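Local coordinates for extracellular solute-binding protein family 1 (Pseudothermotoga lettingae, PDB 5CI5) that binds alpha-D-tagatose and probably delivers sugar to an ABC transporter as its solute-binding component, at residues Y229-I243 / Q384-T396. Residues are numbered along the deposited sequence; the frame is centred on the assembly and turned at random.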
ATOM      1  N   TYR A 229       8.877   2.807 -16.913  1.00  7.42           N
ATOM      2  CA  TYR A 229       8.742   1.809 -15.859  1.00  5.96           C
ATOM      3  C   TYR A 229       9.227   0.461 -16.341  1.00  8.58           C
ATOM      4  O   TYR A 229      10.017  -0.198 -15.685  1.00  9.79           O
ATOM      5  CB  TYR A 229       7.288   1.738 -15.414  1.00  8.35           C
ATOM      6  CG  TYR A 229       7.002   0.866 -14.208  1.00  9.10           C
ATOM      7  CD1 TYR A 229       7.444   1.219 -12.948  1.00 11.11           C
ATOM      8  CD2 TYR A 229       6.251  -0.289 -14.334  1.00  8.23           C
ATOM      9  CE1 TYR A 229       7.170   0.427 -11.842  1.00  8.90           C
ATOM     10  CE2 TYR A 229       5.960  -1.085 -13.227  1.00  9.10           C
ATOM     11  CZ  TYR A 229       6.406  -0.713 -11.980  1.00 10.26           C
ATOM     12  OH  TYR A 229       6.168  -1.492 -10.857  1.00  8.36           O
ATOM     13  N   THR A 230       8.765   0.049 -17.516  1.00  8.03           N
ATOM     14  CA  THR A 230       9.196  -1.253 -18.032  1.00  7.92           C
ATOM     15  C   THR A 230      10.629  -1.223 -18.611  1.00  8.40           C
ATOM     16  O   THR A 230      11.335  -2.227 -18.485  1.00 10.32           O
ATOM     17  CB  THR A 230       8.235  -1.793 -19.095  1.00  8.18           C
ATOM     18  OG1 THR A 230       8.097  -0.872 -20.193  1.00 11.38           O
ATOM     19  CG2 THR A 230       6.863  -2.072 -18.467  1.00 11.26           C
ATOM     20  N   ASP A 231      11.057  -0.100 -19.193  1.00  7.97           N
ATOM     21  CA  ASP A 231      12.442   0.015 -19.684  1.00 11.12           C
ATOM     22  C   ASP A 231      13.478  -0.181 -18.568  1.00  9.34           C
ATOM     23  O   ASP A 231      14.557  -0.707 -18.812  1.00  9.52           O
ATOM     24  CB  ASP A 231      12.691   1.374 -20.332  1.00 11.21           C
ATOM     25  CG  ASP A 231      12.197   1.452 -21.773  1.00 13.19           C
ATOM     26  OD1 ASP A 231      11.842   0.415 -22.357  1.00 13.79           O
ATOM     27  OD2 ASP A 231      12.205   2.581 -22.322  1.00 16.25           O
ATOM     28  N   LEU A 232      13.172   0.277 -17.359  1.00  9.57           N
ATOM     29  CA  LEU A 232      14.076   0.098 -16.237  1.00  8.84           C
ATOM     30  C   LEU A 232      14.383  -1.375 -16.043  1.00 10.08           C
ATOM     31  O   LEU A 232      15.508  -1.760 -15.728  1.00 11.45           O
ATOM     32  CB  LEU A 232      13.484   0.700 -14.957  1.00  8.90           C
ATOM     33  CG  LEU A 232      13.557   2.220 -14.913  1.00  7.14           C
ATOM     34  CD1 LEU A 232      12.602   2.754 -13.863  1.00 11.25           C
ATOM     35  CD2 LEU A 232      14.961   2.738 -14.651  1.00  7.78           C
ATOM     36  N   ALA A 233      13.373  -2.205 -16.254  1.00  8.15           N
ATOM     37  CA  ALA A 233      13.554  -3.640 -16.170  1.00 12.57           C
ATOM     38  C   ALA A 233      14.097  -4.278 -17.468  1.00 19.93           C
ATOM     39  O   ALA A 233      14.972  -5.133 -17.384  1.00 29.37           O
ATOM     40  CB  ALA A 233      12.254  -4.292 -15.769  1.00 13.76           C
ATOM     41  N   LYS A 234      13.626  -3.865 -18.649  1.00 10.11           N
ATOM     42  CA  LYS A 234      13.917  -4.569 -19.916  1.00 11.28           C
ATOM     43  C   LYS A 234      15.135  -4.097 -20.711  1.00 20.55           C
ATOM     44  O   LYS A 234      15.819  -4.892 -21.346  1.00 34.08           O
ATOM     45  CB  LYS A 234      12.740  -4.444 -20.882  1.00 14.32           C
ATOM     46  CG  LYS A 234      11.457  -5.109 -20.485  1.00 22.02           C
ATOM     47  CD  LYS A 234      10.387  -4.802 -21.570  1.00 18.93           C
ATOM     48  CE  LYS A 234      10.597  -5.606 -22.852  1.00 22.99           C
ATOM     49  NZ  LYS A 234       9.468  -5.433 -23.833  1.00 23.64           N
ATOM     50  N   LYS A 235      15.322  -2.792 -20.769  1.00 15.20           N
ATOM     51  CA  LYS A 235      16.405  -2.195 -21.555  1.00 14.45           C
ATOM     52  C   LYS A 235      17.595  -1.854 -20.670  1.00 13.07           C
ATOM     53  O   LYS A 235      18.751  -2.258 -20.929  1.00 12.16           O
ATOM     54  CB  LYS A 235      15.930  -0.909 -22.268  1.00 15.72           C
ATOM     55  CG  LYS A 235      14.898  -1.103 -23.349  1.00 25.50           C
ATOM     56  CD  LYS A 235      14.776   0.200 -24.162  1.00 20.94           C
ATOM     57  CE  LYS A 235      13.808   0.052 -25.320  1.00 30.33           C
ATOM     58  NZ  LYS A 235      12.491  -0.491 -24.896  1.00 29.32           N
ATOM     59  N   TYR A 236      17.312  -1.088 -19.633  1.00 12.47           N
ATOM     60  CA  TYR A 236      18.353  -0.582 -18.748  1.00  9.82           C
ATOM     61  C   TYR A 236      18.832  -1.674 -17.808  1.00 11.13           C
ATOM     62  O   TYR A 236      19.942  -1.609 -17.299  1.00 10.60           O
ATOM     63  CB  TYR A 236      17.841   0.635 -17.958  1.00  7.18           C
ATOM     64  CG  TYR A 236      17.417   1.799 -18.831  1.00  8.22           C
ATOM     65  CD1 TYR A 236      18.329   2.443 -19.670  1.00 13.14           C
ATOM     66  CD2 TYR A 236      16.108   2.269 -18.801  1.00 10.11           C
ATOM     67  CE1 TYR A 236      17.947   3.511 -20.452  1.00 12.92           C
ATOM     68  CE2 TYR A 236      15.709   3.342 -19.586  1.00 13.43           C
ATOM     69  CZ  TYR A 236      16.629   3.962 -20.413  1.00 15.02           C
ATOM     70  OH  TYR A 236      16.214   5.024 -21.202  1.00 15.03           O
ATOM     71  N   ASN A 237      17.980  -2.671 -17.572  1.00  9.68           N
ATOM     72  CA  ASN A 237      18.349  -3.830 -16.751  1.00 10.22           C
ATOM     73  C   ASN A 237      18.907  -3.435 -15.390  1.00  9.77           C
ATOM     74  O   ASN A 237      20.006  -3.865 -15.030  1.00 13.57           O
ATOM     75  CB  ASN A 237      19.374  -4.691 -17.492  1.00 12.21           C
ATOM     76  CG  ASN A 237      19.570  -6.041 -16.851  1.00 21.00           C
ATOM     77  OD1 ASN A 237      18.663  -6.593 -16.222  1.00 20.56           O
ATOM     78  ND2 ASN A 237      20.765  -6.580 -17.006  1.00 24.40           N
ATOM     79  N   VAL A 238      18.156  -2.637 -14.625  1.00 10.33           N
ATOM     80  CA  VAL A 238      18.587  -2.239 -13.283  1.00  8.56           C
ATOM     81  C   VAL A 238      17.796  -2.912 -12.155  1.00  7.54           C
ATOM     82  O   VAL A 238      18.023  -2.640 -10.976  1.00  9.11           O
ATOM     83  CB  VAL A 238      18.511  -0.711 -13.097  1.00  8.65           C
ATOM     84  CG1 VAL A 238      19.521  -0.037 -14.019  1.00 10.42           C
ATOM     85  CG2 VAL A 238      17.104  -0.185 -13.319  1.00  8.28           C
ATOM     86  N   SER A 239      16.905  -3.811 -12.541  1.00  9.34           N
ATOM     87  CA  SER A 239      16.006  -4.520 -11.636  1.00  9.90           C
ATOM     88  C   SER A 239      16.228  -6.027 -11.662  1.00 10.28           C
ATOM     89  O   SER A 239      16.554  -6.610 -12.710  1.00 10.21           O
ATOM     90  CB  SER A 239      14.556  -4.237 -12.047  1.00  9.92           C
ATOM     91  OG  SER A 239      13.623  -4.807 -11.137  1.00  9.19           O
ATOM     92  N   PRO A 240      16.001  -6.679 -10.525  1.00  9.80           N
ATOM     93  CA  PRO A 240      15.793  -8.127 -10.594  1.00  9.83           C
ATOM     94  C   PRO A 240      14.581  -8.423 -11.485  1.00 10.20           C
ATOM     95  O   PRO A 240      13.795  -7.522 -11.803  1.00 11.03           O
ATOM     96  CB  PRO A 240      15.533  -8.519  -9.135  1.00 10.79           C
ATOM     97  CG  PRO A 240      16.100  -7.406  -8.336  1.00 10.09           C
ATOM     98  CD  PRO A 240      15.851  -6.181  -9.158  1.00  7.13           C
ATOM     99  N   ASN A 241      14.405  -9.685 -11.849  1.00 13.72           N
ATOM    100  CA  ASN A 241      13.347 -10.083 -12.763  1.00 14.80           C
ATOM    101  C   ASN A 241      11.967  -9.590 -12.337  1.00 11.23           C
ATOM    102  O   ASN A 241      11.370 -10.114 -11.402  1.00 11.16           O
ATOM    103  CB  ASN A 241      13.326 -11.610 -12.882  1.00 16.52           C
ATOM    104  CG  ASN A 241      12.442 -12.094 -14.012  1.00 28.85           C
ATOM    105  OD1 ASN A 241      11.556 -11.375 -14.488  1.00 22.89           O
ATOM    106  ND2 ASN A 241      12.671 -13.326 -14.444  1.00 38.29           N
ATOM    107  N   ALA A 242      11.481  -8.561 -13.027  1.00 13.12           N
ATOM    108  CA  ALA A 242      10.286  -7.853 -12.600  1.00 11.40           C
ATOM    109  C   ALA A 242       9.033  -8.722 -12.674  1.00 11.42           C
ATOM    110  O   ALA A 242       8.075  -8.507 -11.943  1.00 11.54           O
ATOM    111  CB  ALA A 242      10.092  -6.591 -13.434  1.00 10.98           C
ATOM    112  N   ILE A 243       9.032  -9.707 -13.567  1.00 10.49           N
ATOM    113  CA  ILE A 243       7.885 -10.598 -13.679  1.00 14.22           C
ATOM    114  C   ILE A 243       7.720 -11.430 -12.402  1.00 12.32           C
ATOM    115  O   ILE A 243       6.590 -11.809 -12.061  1.00 12.57           O
ATOM    116  CB  ILE A 243       8.020 -11.518 -14.930  1.00 13.25           C
ATOM    117  CG1 ILE A 243       7.676 -10.734 -16.191  1.00 14.47           C
ATOM    118  CG2 ILE A 243       7.128 -12.762 -14.815  1.00 25.19           C
ATOM    119  CD1 ILE A 243       6.215 -10.271 -16.264  1.00 20.72           C
ATOM    120  N   GLN A 384      -2.085  -4.529 -14.170  1.00  8.56           N
ATOM    121  CA  GLN A 384      -1.109  -5.590 -13.931  1.00  9.09           C
ATOM    122  C   GLN A 384      -0.793  -6.335 -15.242  1.00 10.09           C
ATOM    123  O   GLN A 384       0.373  -6.569 -15.581  1.00 10.27           O
ATOM    124  CB  GLN A 384      -1.631  -6.572 -12.879  1.00 11.46           C
ATOM    125  CG  GLN A 384      -1.760  -5.943 -11.485  1.00  9.84           C
ATOM    126  CD  GLN A 384      -2.617  -6.765 -10.544  1.00 11.10           C
ATOM    127  OE1 GLN A 384      -3.384  -6.224  -9.733  1.00 14.48           O
ATOM    128  NE2 GLN A 384      -2.544  -8.069 -10.689  1.00  8.95           N
ATOM    129  N   THR A 385      -1.841  -6.725 -15.960  1.00  9.66           N
ATOM    130  CA  THR A 385      -1.677  -7.468 -17.197  1.00  9.56           C
ATOM    131  C   THR A 385      -0.930  -6.639 -18.258  1.00 11.00           C
ATOM    132  O   THR A 385      -0.033  -7.131 -18.931  1.00 11.64           O
ATOM    133  CB  THR A 385      -3.053  -7.925 -17.720  1.00 10.10           C
ATOM    134  OG1 THR A 385      -3.632  -8.843 -16.778  1.00 13.74           O
ATOM    135  CG2 THR A 385      -2.930  -8.599 -19.103  1.00 11.97           C
HETATM  136  N   MSE A 386      -1.284  -5.368 -18.356  1.00 10.02           N
HETATM  137  CA  MSE A 386      -0.632  -4.424 -19.252  1.00 10.11           C
HETATM  138  C   MSE A 386       0.887  -4.442 -19.035  1.00 13.04           C
HETATM  139  O   MSE A 386       1.683  -4.655 -19.980  1.00 11.33           O
HETATM  140  CB  MSE A 386      -1.207  -3.029 -19.014  1.00 10.20           C
HETATM  141  CG  MSE A 386      -0.623  -1.970 -19.889  1.00  9.95           C
HETATM  142 SE   MSE A 386      -1.206  -0.224 -19.348  0.63 11.58          SE
HETATM  143  CE  MSE A 386      -0.291  -0.129 -17.638  1.00 12.05           C
ATOM    144  N   VAL A 387       1.299  -4.247 -17.783  1.00  8.15           N
ATOM    145  CA  VAL A 387       2.717  -4.193 -17.470  1.00  9.24           C
ATOM    146  C   VAL A 387       3.374  -5.533 -17.780  1.00  9.62           C
ATOM    147  O   VAL A 387       4.460  -5.578 -18.396  1.00 10.40           O
ATOM    148  CB  VAL A 387       2.938  -3.811 -16.000  1.00 10.52           C
ATOM    149  CG1 VAL A 387       4.409  -3.952 -15.602  1.00  8.55           C
ATOM    150  CG2 VAL A 387       2.455  -2.395 -15.765  1.00 10.91           C
ATOM    151  N   GLN A 388       2.735  -6.623 -17.376  1.00 11.80           N
ATOM    152  CA  GLN A 388       3.342  -7.937 -17.575  1.00 12.95           C
ATOM    153  C   GLN A 388       3.545  -8.262 -19.040  1.00 13.62           C
ATOM    154  O   GLN A 388       4.590  -8.806 -19.411  1.00 17.70           O
ATOM    155  CB  GLN A 388       2.501  -9.067 -16.968  1.00 16.36           C
ATOM    156  CG  GLN A 388       2.622  -9.232 -15.524  1.00 16.69           C
ATOM    157  CD  GLN A 388       2.696 -10.713 -15.116  1.00 20.89           C
ATOM    158  OE1 GLN A 388       2.080 -11.598 -15.745  1.00 18.78           O
ATOM    159  NE2 GLN A 388       3.468 -10.983 -14.080  1.00 13.46           N
ATOM    160  N   ARG A 389       2.575  -7.921 -19.879  1.00  9.45           N
ATOM    161  CA  ARG A 389       2.624  -8.307 -21.286  1.00 15.72           C
ATOM    162  C   ARG A 389       3.758  -7.554 -21.971  1.00 14.28           C
ATOM    163  O   ARG A 389       4.391  -8.070 -22.881  1.00 12.85           O
ATOM    164  CB  ARG A 389       1.272  -8.051 -21.963  1.00 21.20           C
ATOM    165  CG  ARG A 389       0.162  -9.012 -21.494  1.00 27.44           C
ATOM    166  CD  ARG A 389      -0.182 -10.067 -22.537  1.00 32.75           C
ATOM    167  NE  ARG A 389      -1.387  -9.734 -23.278  1.00 46.20           N
ATOM    168  CZ  ARG A 389      -1.693 -10.243 -24.468  1.00 38.73           C
ATOM    169  NH1 ARG A 389      -0.879 -11.112 -25.060  1.00 34.33           N
ATOM    170  NH2 ARG A 389      -2.813  -9.881 -25.063  1.00 49.89           N
ATOM    171  N   VAL A 390       4.030  -6.336 -21.522  1.00 11.21           N
ATOM    172  CA  VAL A 390       5.178  -5.605 -22.036  1.00 11.44           C
ATOM    173  C   VAL A 390       6.478  -6.263 -21.562  1.00 12.54           C
ATOM    174  O   VAL A 390       7.394  -6.498 -22.367  1.00 12.75           O
ATOM    175  CB  VAL A 390       5.134  -4.119 -21.615  1.00 10.01           C
ATOM    176  CG1 VAL A 390       6.442  -3.426 -21.981  1.00 12.17           C
ATOM    177  CG2 VAL A 390       3.956  -3.457 -22.261  1.00 12.90           C
ATOM    178  N   LEU A 391       6.562  -6.583 -20.271  1.00  9.57           N
ATOM    179  CA  LEU A 391       7.772  -7.178 -19.714  1.00 10.10           C
ATOM    180  C   LEU A 391       8.085  -8.513 -20.397  1.00 15.29           C
ATOM    181  O   LEU A 391       9.245  -8.842 -20.604  1.00 15.18           O
ATOM    182  CB  LEU A 391       7.619  -7.394 -18.205  1.00  8.98           C
ATOM    183  CG  LEU A 391       7.566  -6.119 -17.372  1.00 10.03           C
ATOM    184  CD1 LEU A 391       7.258  -6.457 -15.915  1.00 13.22           C
ATOM    185  CD2 LEU A 391       8.876  -5.368 -17.461  1.00  9.93           C
ATOM    186  N   LEU A 392       7.037  -9.249 -20.750  1.00 15.43           N
ATOM    187  CA  LEU A 392       7.173 -10.567 -21.363  1.00 14.45           C
ATOM    188  C   LEU A 392       7.454 -10.482 -22.850  1.00 19.84           C
ATOM    189  O   LEU A 392       7.770 -11.502 -23.482  1.00 18.68           O
ATOM    190  CB  LEU A 392       5.909 -11.391 -21.139  1.00 12.45           C
ATOM    191  CG  LEU A 392       5.586 -11.854 -19.714  1.00 15.16           C
ATOM    192  CD1 LEU A 392       4.132 -12.274 -19.596  1.00 20.01           C
ATOM    193  CD2 LEU A 392       6.517 -12.993 -19.334  1.00 19.64           C
ATOM    194  N   GLY A 393       7.335  -9.281 -23.410  1.00 15.33           N
ATOM    195  CA  GLY A 393       7.603  -9.064 -24.825  1.00 22.74           C
ATOM    196  C   GLY A 393       6.463  -9.530 -25.715  1.00 24.71           C
ATOM    197  O   GLY A 393       6.636  -9.706 -26.936  1.00 20.96           O
ATOM    198  N   GLU A 394       5.288  -9.723 -25.113  1.00 21.90           N
ATOM    199  CA  GLU A 394       4.113 -10.183 -25.852  1.00 20.43           C
ATOM    200  C   GLU A 394       3.457  -9.034 -26.594  1.00 18.72           C
ATOM    201  O   GLU A 394       2.906  -9.226 -27.672  1.00 20.25           O
ATOM    202  CB  GLU A 394       3.116 -10.873 -24.909  1.00 18.76           C
ATOM    203  CG  GLU A 394       3.700 -12.155 -24.313  1.00 22.19           C
ATOM    204  CD  GLU A 394       2.856 -12.771 -23.228  1.00 30.21           C
ATOM    205  OE1 GLU A 394       1.871 -12.137 -22.781  1.00 27.48           O
ATOM    206  OE2 GLU A 394       3.194 -13.907 -22.814  1.00 27.35           O
ATOM    207  N   LEU A 395       3.526  -7.841 -26.014  1.00 14.40           N
ATOM    208  CA  LEU A 395       2.954  -6.657 -26.628  1.00 12.32           C
ATOM    209  C   LEU A 395       3.903  -5.477 -26.517  1.00 13.68           C
ATOM    210  O   LEU A 395       4.657  -5.380 -25.545  1.00 13.04           O
ATOM    211  CB  LEU A 395       1.628  -6.278 -25.957  1.00 14.00           C
ATOM    212  CG  LEU A 395       0.421  -7.213 -26.032  1.00 18.15           C
ATOM    213  CD1 LEU A 395      -0.735  -6.589 -25.236  1.00 23.90           C
ATOM    214  CD2 LEU A 395       0.041  -7.462 -27.492  1.00 21.67           C
ATOM    215  N   THR A 396       3.812  -4.554 -27.477  1.00 13.67           N
ATOM    216  CA  THR A 396       4.485  -3.265 -27.357  1.00 16.46           C
ATOM    217  C   THR A 396       3.740  -2.439 -26.335  1.00 14.20           C
ATOM    218  O   THR A 396       2.569  -2.703 -26.074  1.00 12.48           O
ATOM    219  CB  THR A 396       4.517  -2.484 -28.670  1.00 17.10           C
ATOM    220  OG1 THR A 396       3.180  -2.164 -29.057  1.00 14.59           O
ATOM    221  CG2 THR A 396       5.167  -3.323 -29.754  1.00 21.20           C
TER
HETATM  222  O   HOH W   1       4.312 -13.243 -12.403  1.00 25.44           O
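The Schellman-capped C-terminal end of helix 376-391 packs against the last turn of helix 220-234 and the loop after it, with Lys234 and Ile243 reaching across to meet it. The short helix segments point broadly the same way but cross at -36°. Lys234, bent at chi3 (75°), lays its aliphatic chain over Leu391 and brings NZ to Val390 O at 2.8 Å. That carbonyl also accepts from Gly393 N in the Schellman turn, the two donors approaching from opposite faces of its plane. Leu391 is wedged between helix and loop: its CD2 packs on Ala233 CB at 3.9 Å and its CD1 on Ala242 CB at 3.8 Å. Deeper in, Val390 CG1 lies 3.5 Å from Thr230 OG1, which hydrogen-bonds back to Leu226 O, while Val387 CG1 meets the ring edge of Tyr229. Ile243 CD1 touches Leu391 CB and Leu392 CG, and lies 3.6 Å from Gln388 NE2, which bonds to Gly186 O and to a water bridging to Ile243 O. With an alanine in place of Ile243, a gap would probably open beside Leu391, Leu392 and the Gln388 amide. A Schellman C-cap thus shares its carbonyl with a neighbouring helix's lysine, within one lobe of the solute-binding fold.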